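Local atomic coordinates of SusD superfamily protein (Bacteroides vulgatus ATCC 8482, PDB entry 3JQ0), a protein that is a SusD-family outer-membrane protein that probably binds nutrients, most likely glycans. Residues S70-M75 / F116-S121; V323-A328 / S333-I338; G344-L347 / T352-F355. One frame throughout, in Å; residues are numbered along the deposited sequence. Where two conformers were deposited one is given.

In the fold
Contact 1 is the buried one: four enclosed side chains join the approach to helix 75-91 to helix 97-122, with apolar contacts and no polar bond between the two segments. Contacts 2 and 3 lie farther from the centre of the chain, are partly buried, and rest on antiparallel backbone bonds. Contact 2 pairs strands 320-326 and 332-339 in a bulged hairpin with aromatic and lysine packing; contact 3 is a single bridge within the loop that leaves strand 332-339, anchored by an arginine. These two follow each other along the chain, their nearest atoms about 9 Å apart, whereas contact 1 stays about 19 Å or more from either.

Contact 1 of 3, residues S70-M75 / F116-S121; sequences SNYGDM and FHLLRS
The CA atoms of Tyr72 and Leu118 come within 7.1 Å where the chain entering helix 75-91 passes the last turns of helix 97-122, an apolar seam in the helical part of the SusD fold. The entering chain winds left-handed: Asn71 to Asp74 all have positive phi, and backbone bonds link Gly73 N to Ser70 O, Asp74 N to Asn71 O and Met75 N to Tyr72 O. Leu118 meets this coil with one branch, its CD2 lying 3.8 Å from Tyr72 CB and 3.6 Å from the CE methyl of Met75, a selenomethionine. The Met75 chain is extended at chi2 and bends at chi3 (-105°), which turns CE back toward Leu118 while SE rests 4.1 Å from His117 CB, the two side chains crossing at about a right angle. The imidazole of His117 is fixed by other partners: Tyr450 OH at ND1, Tyr113 OH at NE2 and a stacked Phe30. The Tyr72 ring packs edge-to-face with Trp122 and is met obliquely by the same Leu118 methyl, CD2, 4.1 Å from Tyr72 CD1.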
loop_
_atom_site.group_PDB
_atom_site.type_symbol
_atom_site.label_atom_id
_atom_site.label_comp_id
_atom_site.label_asym_id
_atom_site.label_seq_id
_atom_site.Cartn_x
_atom_site.Cartn_y
_atom_site.Cartn_z
ATOM N N SER A 70 -10.320 12.452 8.606
ATOM C CA SER A 70 -11.449 13.334 8.337
ATOM C C SER A 70 -11.684 13.580 6.860
ATOM O O SER A 70 -10.777 13.480 6.034
ATOM C CB SER A 70 -11.258 14.698 9.033
ATOM O OG SER A 70 -11.543 14.596 10.412
ATOM N N ASN A 71 -12.918 13.978 6.548
ATOM C CA ASN A 71 -13.256 14.551 5.241
ATOM C C ASN A 71 -12.809 13.739 4.062
ATOM O O ASN A 71 -12.206 14.257 3.114
ATOM C CB ASN A 71 -12.743 16.004 5.118
ATOM C CG ASN A 71 -13.406 16.785 3.963
ATOM O OD1 ASN A 71 -14.558 16.506 3.616
ATOM N ND2 ASN A 71 -12.714 17.731 3.389
ATOM N N TYR A 72 -13.055 12.447 4.134
ATOM C CA TYR A 72 -12.771 11.548 3.005
ATOM C C TYR A 72 -11.303 11.640 2.584
ATOM O O TYR A 72 -10.970 11.501 1.397
ATOM C CB TYR A 72 -13.729 11.805 1.834
ATOM C CG TYR A 72 -15.176 11.575 2.183
ATOM C CD1 TYR A 72 -15.697 10.304 2.390
ATOM C CD2 TYR A 72 -16.029 12.680 2.398
ATOM C CE1 TYR A 72 -17.035 10.114 2.682
ATOM C CE2 TYR A 72 -17.389 12.483 2.668
ATOM C CZ TYR A 72 -17.878 11.204 2.799
ATOM O OH TYR A 72 -19.229 11.047 3.005
ATOM N N GLY A 73 -10.419 11.842 3.545
ATOM C CA GLY A 73 -9.004 11.934 3.233
ATOM C C GLY A 73 -8.622 13.095 2.345
ATOM O O GLY A 73 -7.573 13.037 1.718
ATOM N N ASP A 74 -9.463 14.128 2.277
ATOM C CA ASP A 74 -9.279 15.265 1.431
ATOM C C ASP A 74 -9.228 14.892 -0.064
ATOM O O ASP A 74 -8.637 15.592 -0.873
ATOM C CB ASP A 74 -8.046 16.017 1.897
ATOM C CG ASP A 74 -8.001 17.372 1.365
ATOM O OD1 ASP A 74 -9.064 18.019 1.210
ATOM O OD2 ASP A 74 -6.873 17.797 1.040
HETATM N N MSE A 75 -9.862 13.784 -0.425
HETATM C CA MSE A 75 -9.802 13.323 -1.829
HETATM C C MSE A 75 -10.685 14.082 -2.802
HETATM O O MSE A 75 -10.366 14.154 -3.985
HETATM C CB MSE A 75 -10.030 11.827 -1.892
HETATM C CG MSE A 75 -8.878 11.029 -1.331
HETATM SE SE MSE A 75 -9.160 9.102 -1.574
HETATM C CE MSE A 75 -9.622 8.626 0.190
ATOM N N PHE A 116 -12.020 4.220 -5.737
ATOM C CA PHE A 116 -11.885 2.849 -5.222
ATOM C C PHE A 116 -11.367 2.841 -3.772
ATOM O O PHE A 116 -11.805 2.011 -2.973
ATOM C CB PHE A 116 -11.036 2.026 -6.177
ATOM C CG PHE A 116 -10.940 0.562 -5.828
ATOM C CD1 PHE A 116 -12.070 -0.213 -5.610
ATOM C CD2 PHE A 116 -9.700 -0.053 -5.741
ATOM C CE1 PHE A 116 -11.981 -1.543 -5.313
ATOM C CE2 PHE A 116 -9.613 -1.400 -5.433
ATOM C CZ PHE A 116 -10.760 -2.159 -5.236
ATOM N N HIS A 117 -10.487 3.775 -3.391
ATOM C CA HIS A 117 -10.193 3.982 -1.965
ATOM C C HIS A 117 -11.447 4.374 -1.207
ATOM O O HIS A 117 -11.734 3.896 -0.115
ATOM C CB HIS A 117 -9.120 5.032 -1.759
ATOM C CG HIS A 117 -7.721 4.548 -1.950
ATOM N ND1 HIS A 117 -7.094 3.664 -1.110
ATOM C CD2 HIS A 117 -6.799 4.933 -2.869
ATOM C CE1 HIS A 117 -5.859 3.487 -1.533
ATOM N NE2 HIS A 117 -5.653 4.233 -2.612
ATOM N N LEU A 118 -12.214 5.308 -1.776
ATOM C CA LEU A 118 -13.446 5.773 -1.106
ATOM C C LEU A 118 -14.462 4.644 -0.915
ATOM O O LEU A 118 -15.051 4.504 0.141
ATOM C CB LEU A 118 -14.088 6.960 -1.870
ATOM C CG LEU A 118 -13.282 8.272 -1.904
ATOM C CD1 LEU A 118 -13.950 9.294 -2.823
ATOM C CD2 LEU A 118 -13.166 8.823 -0.491
ATOM N N LEU A 119 -14.645 3.824 -1.959
ATOM C CA LEU A 119 -15.600 2.698 -1.882
ATOM C C LEU A 119 -15.225 1.735 -0.754
ATOM O O LEU A 119 -16.053 1.353 0.045
ATOM C CB LEU A 119 -15.576 1.932 -3.196
ATOM C CG LEU A 119 -16.438 0.687 -3.213
ATOM C CD1 LEU A 119 -17.933 0.987 -3.119
ATOM C CD2 LEU A 119 -16.119 -0.164 -4.434
ATOM N N ARG A 120 -13.948 1.340 -0.703
ATOM C CA ARG A 120 -13.497 0.354 0.267
ATOM C C ARG A 120 -13.479 0.890 1.689
ATOM O O ARG A 120 -13.563 0.139 2.647
ATOM C CB ARG A 120 -12.126 -0.196 -0.134
ATOM C CG ARG A 120 -12.139 -1.010 -1.427
ATOM C CD ARG A 120 -10.756 -1.522 -1.762
ATOM N NE ARG A 120 -9.911 -0.429 -2.226
ATOM C CZ ARG A 120 -8.623 -0.577 -2.500
ATOM N NH1 ARG A 120 -8.036 -1.744 -2.325
ATOM N NH2 ARG A 120 -7.915 0.471 -2.900
ATOM N N SER A 121 -13.353 2.209 1.804
ATOM C CA SER A 121 -13.153 2.856 3.110
ATOM C C SER A 121 -14.443 3.435 3.685
ATOM O O SER A 121 -14.759 3.205 4.837
ATOM C CB SER A 121 -12.040 3.902 3.014
ATOM O OG SER A 121 -10.819 3.250 2.671
#

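Contact 2 of 3, residues V323-A328 / S333-I338; sequences VYKKDA and SYFGPI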
loop_
_atom_site.group_PDB
_atom_site.type_symbol
_atom_site.label_atom_id
_atom_site.label_comp_id
_atom_site.label_asym_id
_atom_site.label_seq_id
_atom_site.Cartn_x
_atom_site.Cartn_y
_atom_site.Cartn_z
ATOM N N VAL A 323 15.922 -4.439 17.727
ATOM C CA VAL A 323 16.775 -3.784 18.698
ATOM C C VAL A 323 16.637 -4.478 20.057
ATOM O O VAL A 323 15.622 -5.096 20.371
ATOM C CB VAL A 323 16.517 -2.262 18.786
ATOM C CG1 VAL A 323 16.768 -1.583 17.429
ATOM C CG2 VAL A 323 15.132 -1.900 19.319
ATOM N N TYR A 324 17.724 -4.395 20.784
ATOM C CA TYR A 324 17.952 -5.071 22.037
ATOM C C TYR A 324 18.322 -4.030 23.075
ATOM O O TYR A 324 18.594 -2.854 22.790
ATOM C CB TYR A 324 19.086 -6.134 21.881
ATOM C CG TYR A 324 18.770 -7.197 20.875
ATOM C CD1 TYR A 324 18.833 -6.937 19.504
ATOM C CD2 TYR A 324 18.406 -8.474 21.284
ATOM C CE1 TYR A 324 18.516 -7.901 18.578
ATOM C CE2 TYR A 324 18.086 -9.446 20.351
ATOM C CZ TYR A 324 18.099 -9.152 19.005
ATOM O OH TYR A 324 17.776 -10.121 18.057
ATOM N N LYS A 325 18.367 -4.456 24.337
ATOM C CA LYS A 325 19.035 -3.667 25.372
ATOM C C LYS A 325 19.934 -4.604 26.176
ATOM O O LYS A 325 19.601 -5.792 26.426
ATOM C CB LYS A 325 18.036 -2.907 26.258
ATOM C CG LYS A 325 17.382 -1.710 25.560
ATOM C CD LYS A 325 16.153 -1.163 26.282
ATOM C CE LYS A 325 16.425 -0.554 27.609
ATOM N NZ LYS A 325 15.087 -0.200 28.292
ATOM N N LYS A 326 21.070 -4.067 26.584
ATOM C CA LYS A 326 22.009 -4.795 27.428
ATOM C C LYS A 326 21.917 -4.193 28.816
ATOM O O LYS A 326 22.202 -2.994 29.001
ATOM C CB LYS A 326 23.416 -4.650 26.888
ATOM C CG LYS A 326 24.436 -5.473 27.735
ATOM C CD LYS A 326 25.755 -5.604 27.023
ATOM C CE LYS A 326 26.434 -4.330 26.883
ATOM N NZ LYS A 326 27.766 -4.495 26.179
ATOM N N ASP A 327 21.507 -4.955 29.791
ATOM C CA ASP A 327 21.345 -4.451 31.136
ATOM C C ASP A 327 22.690 -4.310 31.841
ATOM O O ASP A 327 23.741 -4.673 31.307
ATOM C CB ASP A 327 20.277 -5.265 31.883
ATOM C CG ASP A 327 20.648 -6.663 32.135
ATOM O OD1 ASP A 327 21.842 -6.962 32.347
ATOM O OD2 ASP A 327 19.677 -7.463 32.214
ATOM N N ALA A 328 22.647 -3.780 33.058
ATOM C CA ALA A 328 23.879 -3.514 33.822
ATOM C C ALA A 328 24.555 -4.814 34.241
ATOM O O ALA A 328 25.701 -4.777 34.651
ATOM C CB ALA A 328 23.617 -2.625 35.032
ATOM N N SER A 333 18.888 -8.569 25.882
ATOM C CA SER A 333 17.501 -9.017 25.732
ATOM C C SER A 333 16.860 -8.302 24.531
ATOM O O SER A 333 17.033 -7.087 24.377
ATOM C CB SER A 333 16.744 -8.668 27.013
ATOM O OG SER A 333 17.264 -9.444 28.091
ATOM N N TYR A 334 16.068 -9.025 23.759
ATOM C CA TYR A 334 15.290 -8.458 22.689
ATOM C C TYR A 334 14.320 -7.432 23.247
ATOM O O TYR A 334 13.642 -7.700 24.243
ATOM C CB TYR A 334 14.519 -9.566 21.991
ATOM C CG TYR A 334 13.494 -9.096 20.981
ATOM C CD1 TYR A 334 13.877 -8.420 19.820
ATOM C CD2 TYR A 334 12.152 -9.302 21.168
ATOM C CE1 TYR A 334 12.920 -7.971 18.900
ATOM C CE2 TYR A 334 11.211 -8.859 20.286
ATOM C CZ TYR A 334 11.603 -8.211 19.125
ATOM O OH TYR A 334 10.683 -7.760 18.206
ATOM N N PHE A 335 14.263 -6.270 22.617
ATOM C CA PHE A 335 13.429 -5.174 23.087
ATOM C C PHE A 335 12.254 -4.939 22.130
ATOM O O PHE A 335 11.104 -4.840 22.561
ATOM C CB PHE A 335 14.275 -3.947 23.351
ATOM C CG PHE A 335 13.517 -2.827 24.060
ATOM C CD1 PHE A 335 12.990 -3.014 25.332
ATOM C CD2 PHE A 335 13.339 -1.593 23.456
ATOM C CE1 PHE A 335 12.274 -1.965 25.941
ATOM C CE2 PHE A 335 12.681 -0.565 24.082
ATOM C CZ PHE A 335 12.140 -0.757 25.310
ATOM N N GLY A 336 12.517 -4.845 20.837
ATOM C CA GLY A 336 11.445 -4.742 19.882
ATOM C C GLY A 336 11.972 -4.466 18.499
ATOM O O GLY A 336 13.175 -4.282 18.291
ATOM N N PRO A 337 11.043 -4.342 17.542
ATOM C CA PRO A 337 11.420 -4.084 16.141
ATOM C C PRO A 337 11.293 -2.615 15.798
ATOM O O PRO A 337 10.436 -1.894 16.365
ATOM C CB PRO A 337 10.392 -4.926 15.372
ATOM C CG PRO A 337 9.164 -4.778 16.202
ATOM C CD PRO A 337 9.605 -4.705 17.637
ATOM N N ILE A 338 12.100 -2.179 14.835
ATOM C CA ILE A 338 11.969 -0.868 14.204
ATOM C C ILE A 338 11.665 -1.065 12.715
ATOM O O ILE A 338 12.095 -2.025 12.066
ATOM C CB ILE A 338 13.186 0.062 14.413
ATOM C CG1 ILE A 338 14.439 -0.536 13.790
ATOM C CG2 ILE A 338 13.386 0.361 15.883
ATOM C CD1 ILE A 338 15.638 0.451 13.677
HETATM O O HOH W 1 17.784 -7.820 30.235
#
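Tyr324 offers one ring face to the edge of Tyr334: CD1 of Tyr334 points at that face toward its rim, the centroids are 5.9 Å apart and the planes stand at 71°, a T-shaped pair. The Tyr334 ring in turn has Gly336 N over one face, off-centre, and its hydroxyl is bonded to Arg302 O. Phe335 carries a different load. Lys325 CD sits over the middle of one face, 3.7 Å from the ring centroid, as a CH-pi contact; a bend at chi3 (66°) leaves NZ past the rim, on the CE1 side, 4.5 Å from the same centroid, an off-centre cation-pi contact. The Phe335 ring also meets Tyr276. Between these two groups the backbones pair antiparallel. Val323 N gives a nearly linear bond of 2.8 Å to Gly336 O, but Val323 O is gripped twice: Phe335 N lies in its carbonyl plane on a lone pair, at 2.9 Å, while Gly336 N comes from 30° out of that plane at 3.1 Å. The extra residue shifts the register by one, and beyond it Lys325 and Ser333 exchange a pair of backbone bonds. Glycine suits the second bulge position, since a CB there would run into Pro337 CD. Val323 CG1 touches Ile338 CG2 at 4.2 Å, both residues buried. A water donates to Asp327 OD2 and hydrogen-bonds Ser333 OG at 2.7 Å, bridging the two segments at the turn end. Two residues facing one across an antiparallel pair make a classic beta bulge, here set in the two-stranded hairpin formed by strands 320-326 and 332-339.

Contact 3 of 3, residues G344-L347 / T352-F355; sequences GTML and TRSF
A single antiparallel bridge between Thr345 and Ser354 pinches together two parts of the long loop that runs from strand 332-339 to strand 359-363. Two backbone bonds make it: Thr345 N to Ser354 O at 2.9 Å and Ser354 N to Thr345 O at 2.8 Å, the latter donor nearly in line with the carbonyl. Gly344, with positive phi, brings its CA within 3.2 Å of Ser354 O; any CB there would clash with that oxygen. Side chains close the flanks. The bent Met346, a selenomethionine, lays SE against Thr352 O and crosses Arg353 at about a right angle, its CG 4.1 Å from Arg353 NE. Leu347 CD1 reaches Ser354 OG at 3.6 Å. Arg353 leaves the backbone with CG opposite its own N (chi1 -162°), which sets CG over the rim of one face of the Phe355 ring; the bend at chi2 (72°) then brings CD to 3.5 Å from Thr345 O. Farther out, NE bonds to Gln291 OE1 and NH1 to Gln343 O. A leucine in its place would probably leave both of those oxygens without their mates and Met346 CG with less to rest on. Backbone bonds tie Arg353 to Gln291, in the loop before strand 299-300, and Phe355 to Met256, between strand 243-247 and helix 262-265; the Phe355 ring meets Tyr261 just ahead of that helix.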
loop_
_atom_site.group_PDB
_atom_site.type_symbol
_atom_site.label_atom_id
_atom_site.label_comp_id
_atom_site.label_asym_id
_atom_site.label_seq_id
_atom_site.Cartn_x
_atom_site.Cartn_y
_atom_site.Cartn_z
ATOM N N GLY A 344 15.852 5.597 2.912
ATOM C CA GLY A 344 16.183 6.966 2.551
ATOM C C GLY A 344 17.642 7.115 2.103
ATOM O O GLY A 344 18.220 6.239 1.450
ATOM N N THR A 345 18.185 8.286 2.392
ATOM C CA THR A 345 19.508 8.668 1.946
ATOM C C THR A 345 20.142 9.554 2.979
ATOM O O THR A 345 19.474 10.182 3.784
ATOM C CB THR A 345 19.422 9.366 0.551
ATOM O OG1 THR A 345 20.714 9.448 -0.020
ATOM C CG2 THR A 345 18.777 10.734 0.638
HETATM N N MSE A 346 21.463 9.643 2.904
HETATM C CA MSE A 346 22.200 10.509 3.769
HETATM C C MSE A 346 22.795 11.603 2.941
HETATM O O MSE A 346 23.673 11.340 2.113
HETATM C CB MSE A 346 23.388 9.791 4.358
HETATM C CG MSE A 346 23.158 9.316 5.564
HETATM SE SE MSE A 346 22.570 10.454 7.069
HETATM C CE MSE A 346 23.306 12.283 6.982
ATOM N N LEU A 347 22.296 12.813 3.116
ATOM C CA LEU A 347 22.812 13.943 2.410
ATOM C C LEU A 347 24.154 14.387 3.018
ATOM O O LEU A 347 24.332 14.438 4.226
ATOM C CB LEU A 347 21.760 15.051 2.427
ATOM C CG LEU A 347 20.391 14.676 1.871
ATOM C CD1 LEU A 347 19.387 15.807 2.059
ATOM C CD2 LEU A 347 20.475 14.254 0.418
ATOM N N THR A 352 21.204 13.362 10.224
ATOM C CA THR A 352 20.139 12.381 10.294
ATOM C C THR A 352 19.745 11.942 8.898
ATOM O O THR A 352 19.869 12.694 7.929
ATOM C CB THR A 352 18.957 12.887 11.069
ATOM O OG1 THR A 352 18.320 13.940 10.343
ATOM C CG2 THR A 352 19.309 13.300 12.518
ATOM N N ARG A 353 19.179 10.735 8.812
ATOM C CA ARG A 353 18.713 10.185 7.553
ATOM C C ARG A 353 17.567 11.028 6.977
ATOM O O ARG A 353 16.739 11.517 7.723
ATOM C CB ARG A 353 18.240 8.754 7.784
ATOM C CG ARG A 353 18.137 7.902 6.537
ATOM C CD ARG A 353 19.490 7.493 5.960
ATOM N NE ARG A 353 20.305 6.705 6.865
ATOM C CZ ARG A 353 20.128 5.402 7.116
ATOM N NH1 ARG A 353 19.116 4.723 6.584
ATOM N NH2 ARG A 353 20.925 4.782 7.971
ATOM N N SER A 354 17.568 11.154 5.660
ATOM C CA SER A 354 16.507 11.839 4.946
ATOM C C SER A 354 15.614 10.819 4.250
ATOM O O SER A 354 16.080 10.055 3.392
ATOM C CB SER A 354 17.111 12.807 3.928
ATOM O OG SER A 354 17.856 13.841 4.596
ATOM N N PHE A 355 14.337 10.804 4.607
ATOM C CA PHE A 355 13.374 9.821 4.079
ATOM C C PHE A 355 12.765 10.304 2.786
ATOM O O PHE A 355 11.624 10.802 2.738
ATOM C CB PHE A 355 12.366 9.467 5.183
ATOM C CG PHE A 355 13.030 8.729 6.307
ATOM C CD1 PHE A 355 13.337 7.388 6.179
ATOM C CD2 PHE A 355 13.441 9.369 7.456
ATOM C CE1 PHE A 355 13.978 6.674 7.166
ATOM C CE2 PHE A 355 14.076 8.649 8.505
ATOM C CZ PHE A 355 14.353 7.308 8.324
#